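Putative hydrolase (Agrobacterium vitis, PDB 3LLC) is probably a serine hydrolase that removes fatty acyl groups from proteins as a thioesterase and may also cleave an acyl-glucuronide ester. Local coordinates at residues Ile109-Ser114 with Asn260-Met265; Val141-Ala146 with Asp256-Ala261. All blocks are in the same frame, centred on the assembly; numbering follows the deposited sequence.

Contact 1: residues Ile109-Ser114 with Asn260-Met265; sequences ILVGSS and NAIRAM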
ATOM      1  N   ILE A 109      -2.710  12.222  -2.743  1.00 19.65           N
ATOM      2  CA  ILE A 109      -1.349  11.754  -2.909  1.00 19.08           C
ATOM      3  C   ILE A 109      -1.302  10.373  -2.247  1.00 20.54           C
ATOM      4  O   ILE A 109      -1.628  10.241  -1.058  1.00 21.23           O
ATOM      5  CB  ILE A 109      -0.296  12.712  -2.275  1.00 19.61           C
ATOM      6  CG1 ILE A 109      -0.308  14.095  -2.941  1.00 22.30           C
ATOM      7  CG2 ILE A 109       1.121  12.057  -2.326  1.00 20.98           C
ATOM      8  CD1 ILE A 109       0.325  15.210  -2.110  1.00 23.35           C
ATOM      9  N   LEU A 110      -0.979   9.339  -3.019  1.00 19.66           N
ATOM     10  CA  LEU A 110      -0.989   7.957  -2.491  1.00 19.84           C
ATOM     11  C   LEU A 110       0.397   7.669  -1.938  1.00 21.94           C
ATOM     12  O   LEU A 110       1.409   7.862  -2.633  1.00 21.22           O
ATOM     13  CB  LEU A 110      -1.322   6.934  -3.587  1.00 22.70           C
ATOM     14  CG  LEU A 110      -2.645   7.164  -4.338  1.00 22.08           C
ATOM     15  CD1 LEU A 110      -2.892   6.021  -5.403  1.00 19.86           C
ATOM     16  CD2 LEU A 110      -3.836   7.302  -3.335  1.00 21.26           C
ATOM     17  N   VAL A 111       0.458   7.207  -0.687  1.00 20.87           N
ATOM     18  CA  VAL A 111       1.722   6.880  -0.084  1.00 19.16           C
ATOM     19  C   VAL A 111       1.658   5.401   0.309  1.00 22.93           C
ATOM     20  O   VAL A 111       0.987   5.039   1.298  1.00 23.18           O
ATOM     21  CB  VAL A 111       1.990   7.774   1.177  1.00 20.76           C
ATOM     22  CG1 VAL A 111       3.421   7.495   1.682  1.00 21.94           C
ATOM     23  CG2 VAL A 111       1.807   9.313   0.846  1.00 21.11           C
ATOM     24  N   GLY A 112       2.309   4.547  -0.482  1.00 22.89           N
ATOM     25  CA  GLY A 112       2.148   3.076  -0.399  1.00 22.66           C
ATOM     26  C   GLY A 112       3.435   2.389  -0.004  1.00 24.41           C
ATOM     27  O   GLY A 112       4.456   2.553  -0.677  1.00 24.95           O
ATOM     28  N   SER A 113       3.371   1.595   1.065  1.00 23.58           N
ATOM     29  CA  SER A 113       4.520   0.870   1.615  1.00 24.70           C
ATOM     30  C   SER A 113       4.346  -0.643   1.386  1.00 25.01           C
ATOM     31  O   SER A 113       3.319  -1.238   1.789  1.00 22.71           O
ATOM     32  CB  SER A 113       4.625   1.126   3.119  1.00 28.91           C
ATOM     33  OG  SER A 113       5.696   0.357   3.662  1.00 30.66           O
ATOM     34  N   SER A 114       5.331  -1.238   0.708  1.00 24.56           N
ATOM     35  CA  SER A 114       5.412  -2.677   0.464  1.00 24.18           C
ATOM     36  C   SER A 114       4.163  -3.216  -0.271  1.00 24.67           C
ATOM     37  O   SER A 114       3.888  -2.780  -1.411  1.00 24.22           O
ATOM     38  CB  SER A 114       5.768  -3.381   1.792  1.00 27.19           C
ATOM     39  OG  SER A 114       6.222  -4.685   1.532  1.00 33.45           O
ATOM     40  N   ASN A 260      10.400  14.417   2.788  1.00 22.84           N
ATOM     41  CA  ASN A 260      10.788  15.329   1.716  1.00 22.41           C
ATOM     42  C   ASN A 260      10.139  14.924   0.366  1.00 22.49           C
ATOM     43  O   ASN A 260       9.742  15.803  -0.415  1.00 20.81           O
ATOM     44  CB  ASN A 260      12.308  15.430   1.598  1.00 21.66           C
ATOM     45  CG  ASN A 260      12.934  16.275   2.722  1.00 26.59           C
ATOM     46  OD1 ASN A 260      12.275  17.105   3.339  1.00 30.70           O
ATOM     47  ND2 ASN A 260      14.217  16.067   2.967  1.00 26.97           N
ATOM     48  N   ALA A 261      10.043  13.628   0.109  1.00 19.88           N
ATOM     49  CA  ALA A 261       9.410  13.104  -1.127  1.00 21.94           C
ATOM     50  C   ALA A 261       7.904  13.485  -1.167  1.00 22.68           C
ATOM     51  O   ALA A 261       7.395  13.937  -2.202  1.00 22.72           O
ATOM     52  CB  ALA A 261       9.580  11.572  -1.255  1.00 22.14           C
ATOM     53  N   ILE A 262       7.211  13.322  -0.040  1.00 21.65           N
ATOM     54  CA  ILE A 262       5.780  13.692   0.046  1.00 20.88           C
ATOM     55  C   ILE A 262       5.610  15.226  -0.069  1.00 22.41           C
ATOM     56  O   ILE A 262       4.702  15.704  -0.778  1.00 23.67           O
ATOM     57  CB  ILE A 262       5.124  13.186   1.369  1.00 21.30           C
ATOM     58  CG1 ILE A 262       5.229  11.656   1.503  1.00 24.55           C
ATOM     59  CG2 ILE A 262       3.668  13.713   1.463  1.00 22.32           C
ATOM     60  CD1 ILE A 262       4.960  11.145   2.941  1.00 22.02           C
ATOM     61  N   ARG A 263       6.461  16.013   0.611  1.00 21.21           N
ATOM     62  CA  ARG A 263       6.408  17.477   0.514  1.00 22.43           C
ATOM     63  C   ARG A 263       6.569  17.989  -0.930  1.00 23.52           C
ATOM     64  O   ARG A 263       5.872  18.934  -1.325  1.00 20.87           O
ATOM     65  CB  ARG A 263       7.462  18.117   1.443  1.00 24.09           C
ATOM     66  CG  ARG A 263       7.511  19.636   1.412  1.00 29.63           C
ATOM     67  CD  ARG A 263       8.622  20.152   2.315  1.00 38.53           C
ATOM     68  NE  ARG A 263       8.288  19.970   3.728  1.00 50.13           N
ATOM     69  N   ALA A 264       7.460  17.370  -1.711  1.00 22.47           N
ATOM     70  CA  ALA A 264       7.647  17.738  -3.125  1.00 24.80           C
ATOM     71  C   ALA A 264       6.384  17.446  -3.981  1.00 26.55           C
ATOM     72  O   ALA A 264       6.190  18.107  -4.991  1.00 26.43           O
ATOM     73  CB  ALA A 264       8.862  17.037  -3.723  1.00 22.88           C
HETATM   74  N   MSE A 265       5.551  16.485  -3.574  1.00 26.03           N
HETATM   75  CA  MSE A 265       4.261  16.212  -4.262  1.00 27.61           C
HETATM   76  C   MSE A 265       3.201  17.278  -3.919  1.00 30.60           C
HETATM   77  O   MSE A 265       2.274  17.488  -4.695  1.00 29.06           O
HETATM   78  CB  MSE A 265       3.686  14.815  -3.898  1.00 26.62           C
HETATM   79  CG  MSE A 265       4.452  13.507  -4.375  1.00 25.10           C
HETATM   80 SE   MSE A 265       4.843  13.568  -6.253  0.75 26.11          SE
HETATM   81  CE  MSE A 265       6.037  11.966  -6.273  1.00 21.00           C
TER

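Contact 2: residues Val141-Ala146 with Asp256-Ala261; sequences VLIAPA and DRMRNA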
ATOM      1  N   VAL A 141       4.007   8.222  -3.767  1.00 19.38           N
ATOM      2  CA  VAL A 141       5.300   7.991  -3.120  1.00 19.84           C
ATOM      3  C   VAL A 141       5.238   6.509  -2.685  1.00 20.46           C
ATOM      4  O   VAL A 141       4.301   6.107  -1.974  1.00 23.36           O
ATOM      5  CB  VAL A 141       5.539   8.924  -1.948  1.00 20.05           C
ATOM      6  CG1 VAL A 141       6.838   8.503  -1.206  1.00 22.07           C
ATOM      7  CG2 VAL A 141       5.634  10.440  -2.400  1.00 19.94           C
ATOM      8  N   LEU A 142       6.154   5.688  -3.189  1.00 18.97           N
ATOM      9  CA  LEU A 142       6.126   4.224  -2.957  1.00 19.33           C
ATOM     10  C   LEU A 142       7.398   3.830  -2.180  1.00 24.08           C
ATOM     11  O   LEU A 142       8.485   4.200  -2.586  1.00 24.87           O
ATOM     12  CB  LEU A 142       6.052   3.489  -4.288  1.00 23.38           C
ATOM     13  CG  LEU A 142       4.883   3.853  -5.222  1.00 24.39           C
ATOM     14  CD1 LEU A 142       4.978   3.065  -6.546  1.00 22.54           C
ATOM     15  CD2 LEU A 142       3.582   3.582  -4.479  1.00 24.27           C
ATOM     16  N   ILE A 143       7.236   3.133  -1.047  1.00 21.36           N
ATOM     17  CA  ILE A 143       8.334   2.796  -0.137  1.00 21.54           C
ATOM     18  C   ILE A 143       8.495   1.271  -0.180  1.00 22.34           C
ATOM     19  O   ILE A 143       7.583   0.562   0.215  1.00 21.53           O
ATOM     20  CB  ILE A 143       8.011   3.265   1.294  1.00 23.06           C
ATOM     21  CG1 ILE A 143       7.754   4.796   1.307  1.00 29.00           C
ATOM     22  CG2 ILE A 143       9.140   2.857   2.296  1.00 20.67           C
ATOM     23  CD1 ILE A 143       6.579   5.214   2.037  1.00 32.54           C
ATOM     24  N   ALA A 144       9.634   0.787  -0.682  1.00 21.02           N
ATOM     25  CA  ALA A 144       9.901  -0.650  -0.882  1.00 20.91           C
ATOM     26  C   ALA A 144       8.694  -1.367  -1.476  1.00 22.72           C
ATOM     27  O   ALA A 144       8.234  -2.380  -0.963  1.00 22.00           O
ATOM     28  CB  ALA A 144      10.348  -1.316   0.478  1.00 21.64           C
ATOM     29  N   PRO A 145       8.153  -0.843  -2.599  1.00 22.02           N
ATOM     30  CA  PRO A 145       6.904  -1.399  -3.088  1.00 21.24           C
ATOM     31  C   PRO A 145       7.011  -2.856  -3.547  1.00 23.01           C
ATOM     32  O   PRO A 145       8.035  -3.256  -4.104  1.00 23.32           O
ATOM     33  CB  PRO A 145       6.566  -0.492  -4.282  1.00 22.13           C
ATOM     34  CG  PRO A 145       7.914  -0.034  -4.746  1.00 21.45           C
ATOM     35  CD  PRO A 145       8.672   0.216  -3.474  1.00 21.49           C
ATOM     36  N   ALA A 146       5.921  -3.613  -3.366  1.00 22.12           N
ATOM     37  CA  ALA A 146       5.924  -5.058  -3.625  1.00 21.72           C
ATOM     38  C   ALA A 146       4.840  -5.478  -4.626  1.00 24.28           C
ATOM     39  O   ALA A 146       4.079  -6.438  -4.386  1.00 22.61           O
ATOM     40  CB  ALA A 146       5.764  -5.844  -2.260  1.00 22.09           C
ATOM     41  N   ASP A 256      13.250  11.300   7.042  1.00 19.17           N
ATOM     42  CA  ASP A 256      13.544  12.593   6.409  0.50 20.58           C
ATOM     43  C   ASP A 256      13.387  12.506   4.885  1.00 21.38           C
ATOM     44  O   ASP A 256      12.772  13.387   4.278  1.00 20.67           O
ATOM     45  CB  ASP A 256      14.950  13.090   6.742  0.50 20.01           C
ATOM     46  CG  ASP A 256      15.099  13.561   8.189  0.50 19.81           C
ATOM     47  OD1 ASP A 256      14.099  13.686   8.910  0.50 24.17           O
ATOM     48  OD2 ASP A 256      16.236  13.821   8.593  0.50 24.45           O
ATOM     49  N   ARG A 257      13.945  11.449   4.255  1.00 21.03           N
ATOM     50  CA  ARG A 257      13.783  11.275   2.793  1.00 22.28           C
ATOM     51  C   ARG A 257      12.318  11.078   2.396  1.00 22.93           C
ATOM     52  O   ARG A 257      11.856  11.626   1.388  1.00 21.92           O
ATOM     53  CB  ARG A 257      14.623  10.100   2.234  1.00 22.78           C
ATOM     54  CG  ARG A 257      16.062  10.463   1.893  1.00 23.02           C
ATOM     55  CD  ARG A 257      16.828   9.242   1.299  1.00 25.44           C
ATOM     56  NE  ARG A 257      17.133   8.278   2.357  1.00 24.93           N
ATOM     57  CZ  ARG A 257      18.195   8.315   3.148  1.00 23.66           C
ATOM     58  NH1 ARG A 257      19.145   9.235   2.984  1.00 23.40           N
ATOM     59  NH2 ARG A 257      18.326   7.401   4.120  1.00 25.02           N
HETATM   60  N   MSE A 258      11.578  10.279   3.161  1.00 20.10           N
HETATM   61  CA  MSE A 258      10.167  10.033   2.841  1.00 22.65           C
HETATM   62  C   MSE A 258       9.341  11.332   2.992  1.00 21.84           C
HETATM   63  O   MSE A 258       8.485  11.635   2.154  1.00 22.11           O
HETATM   64  CB  MSE A 258       9.570   8.971   3.778  1.00 21.64           C
HETATM   65  CG  MSE A 258       8.140   8.613   3.430  1.00 22.70           C
HETATM   66 SE   MSE A 258       7.294   7.443   4.791  0.75 23.60          SE
HETATM   67  CE  MSE A 258       7.062   8.689   6.104  1.00 23.18           C
ATOM     68  N   ARG A 259       9.558  12.062   4.071  1.00 21.07           N
ATOM     69  CA  ARG A 259       8.812  13.324   4.302  1.00 22.71           C
ATOM     70  C   ARG A 259       9.138  14.358   3.197  1.00 24.30           C
ATOM     71  O   ARG A 259       8.251  15.062   2.692  1.00 22.80           O
ATOM     72  CB  ARG A 259       9.117  13.889   5.687  1.00 20.95           C
ATOM     73  CG  ARG A 259       8.421  13.116   6.811  1.00 21.08           C
ATOM     74  CD  ARG A 259       8.874  13.637   8.177  1.00 22.12           C
ATOM     75  NE  ARG A 259       8.513  15.034   8.429  1.00 22.43           N
ATOM     76  CZ  ARG A 259       7.597  15.456   9.307  1.00 20.94           C
ATOM     77  NH1 ARG A 259       6.920  14.608  10.061  1.00 23.10           N
ATOM     78  NH2 ARG A 259       7.373  16.751   9.471  1.00 23.00           N
ATOM     79  N   ASN A 260      10.400  14.417   2.788  1.00 22.84           N
ATOM     80  CA  ASN A 260      10.788  15.329   1.716  1.00 22.41           C
ATOM     81  C   ASN A 260      10.139  14.924   0.366  1.00 22.49           C
ATOM     82  O   ASN A 260       9.742  15.803  -0.415  1.00 20.81           O
ATOM     83  CB  ASN A 260      12.308  15.430   1.598  1.00 21.66           C
ATOM     84  CG  ASN A 260      12.934  16.275   2.722  1.00 26.59           C
ATOM     85  OD1 ASN A 260      12.275  17.105   3.339  1.00 30.70           O
ATOM     86  ND2 ASN A 260      14.217  16.067   2.967  1.00 26.97           N
ATOM     87  N   ALA A 261      10.043  13.628   0.109  1.00 19.88           N
ATOM     88  CA  ALA A 261       9.410  13.104  -1.127  1.00 21.94           C
ATOM     89  C   ALA A 261       7.904  13.485  -1.167  1.00 22.68           C
ATOM     90  O   ALA A 261       7.395  13.937  -2.202  1.00 22.72           O
ATOM     91  CB  ALA A 261       9.580  11.572  -1.255  1.00 22.14           C
TER

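Contact 1: residues Ile109-Ser114 with Asn260-Met265
The contact belongs to the core of an alpha/beta hydrolase fold, where helix 252-266 covers strand 107-113: I109 meets M265 and V111 meets I262. These two strand residues, two apart, put their side chains on the same face of the sheet. I262 and M265 are three apart, so both lie on the sheet-facing side of the helix. The pairs run in opposite order along the two segments.

At the first pair, I109 CD1 lies 3.8 Å from M265 CB. I109 CG2 is a second point of touch, 4.1 Å from the same M265 CB. With chi1 at -63°, I109 holds CG1 beside its backbone N and reaches out with CD1. The root of M265, a selenomethionine, does the touching. Its chain bends at chi2 (-51°) and its end turns away from I109.

At the second pair the side chains cross at about a right angle. V111 CG1 sits 4.2 Å from I262 CD1, and V111 CG2 is equally far from I262 CG1. Both valine methyls therefore take part. I262 points past the strand at its root, but its end comes nearer. M58 of helix 53-65 touches both V111 and I262.

All of this is apolar and buried, apart from the partly exposed M265. The strand then enters the probable nucleophile elbow, which includes G112 and S114. S114 has a strained backbone (phi 57°), and its OG is hydrogen-bonded to H247 NE2. A C-terminal helix packed behind the strand that leads to the nucleophile elbow is characteristic of the alpha/beta hydrolase fold.

Contact 2: residues Val141-Ala146 with Asp256-Ala261
V141 meets the flat carbonyl group of A261 over one face: V141 CG2 lies 3.9 Å from A261 O. The methyl lies over the face of the group, displaced from the point directly above the carbon, in van der Waals contact with the helix backbone. The other branch of the valine, CG1, reaches A261 CB at 4.1 Å. The small A261 side chain is consistent with the close approach of the helix, and the CA atoms of V141 and A261 are 6.9 Å apart. The guanidinium groups of R257 and R259 take no part in the contact. R259 NH1 forms salt bridges with D60 and E57, and R257 NH2 forms one with D254.

One turn back along the helix, I143 meets M258, a selenomethionine. I143 CD1 is 3.6 Å from M258 SE and 4.0 Å from M258 CG. The two side chains cross at about a right angle. M258 starts out extended, with CG opposite the backbone N (chi1 -176°). The extended chi1 and chi2 carry the selenium to I143, and the bend at chi3 turns the terminal methyl aside. I143 has an unusual chi2 of 133°, away from the staggered values. L249 also touches I143.

All four touching residues are buried and apolar. Beyond I143 the chain turns at A144, which touches D217 and H247 of the probable Ser-His-Asp triad. The contact thus lies just behind the presumed active site. A parallel central strand covered by the last helix of the chain is a regular feature of the alpha/beta hydrolase fold.

Both contacts are buried and almost wholly apolar. Contact 1 reaches a partly exposed residue at M265, while all four touching residues of contact 2 are buried. They use successive parts of helix 252-266 and share N260 and A261. Their strands, 107-113 and 136-143, are parallel neighbours in the central sheet. L110 O to V141 N and G112 O to I143 N are probable backbone hydrogen bonds that join them. Side chains also meet, with M265 CG on V141 CG2. Contact 1 relies on branched residues and the root of M265. Contact 2 adds a selenium contact and a backbone face beside a small alanine. Past their strand ends, both lead to the probable triad, through S114 and A144.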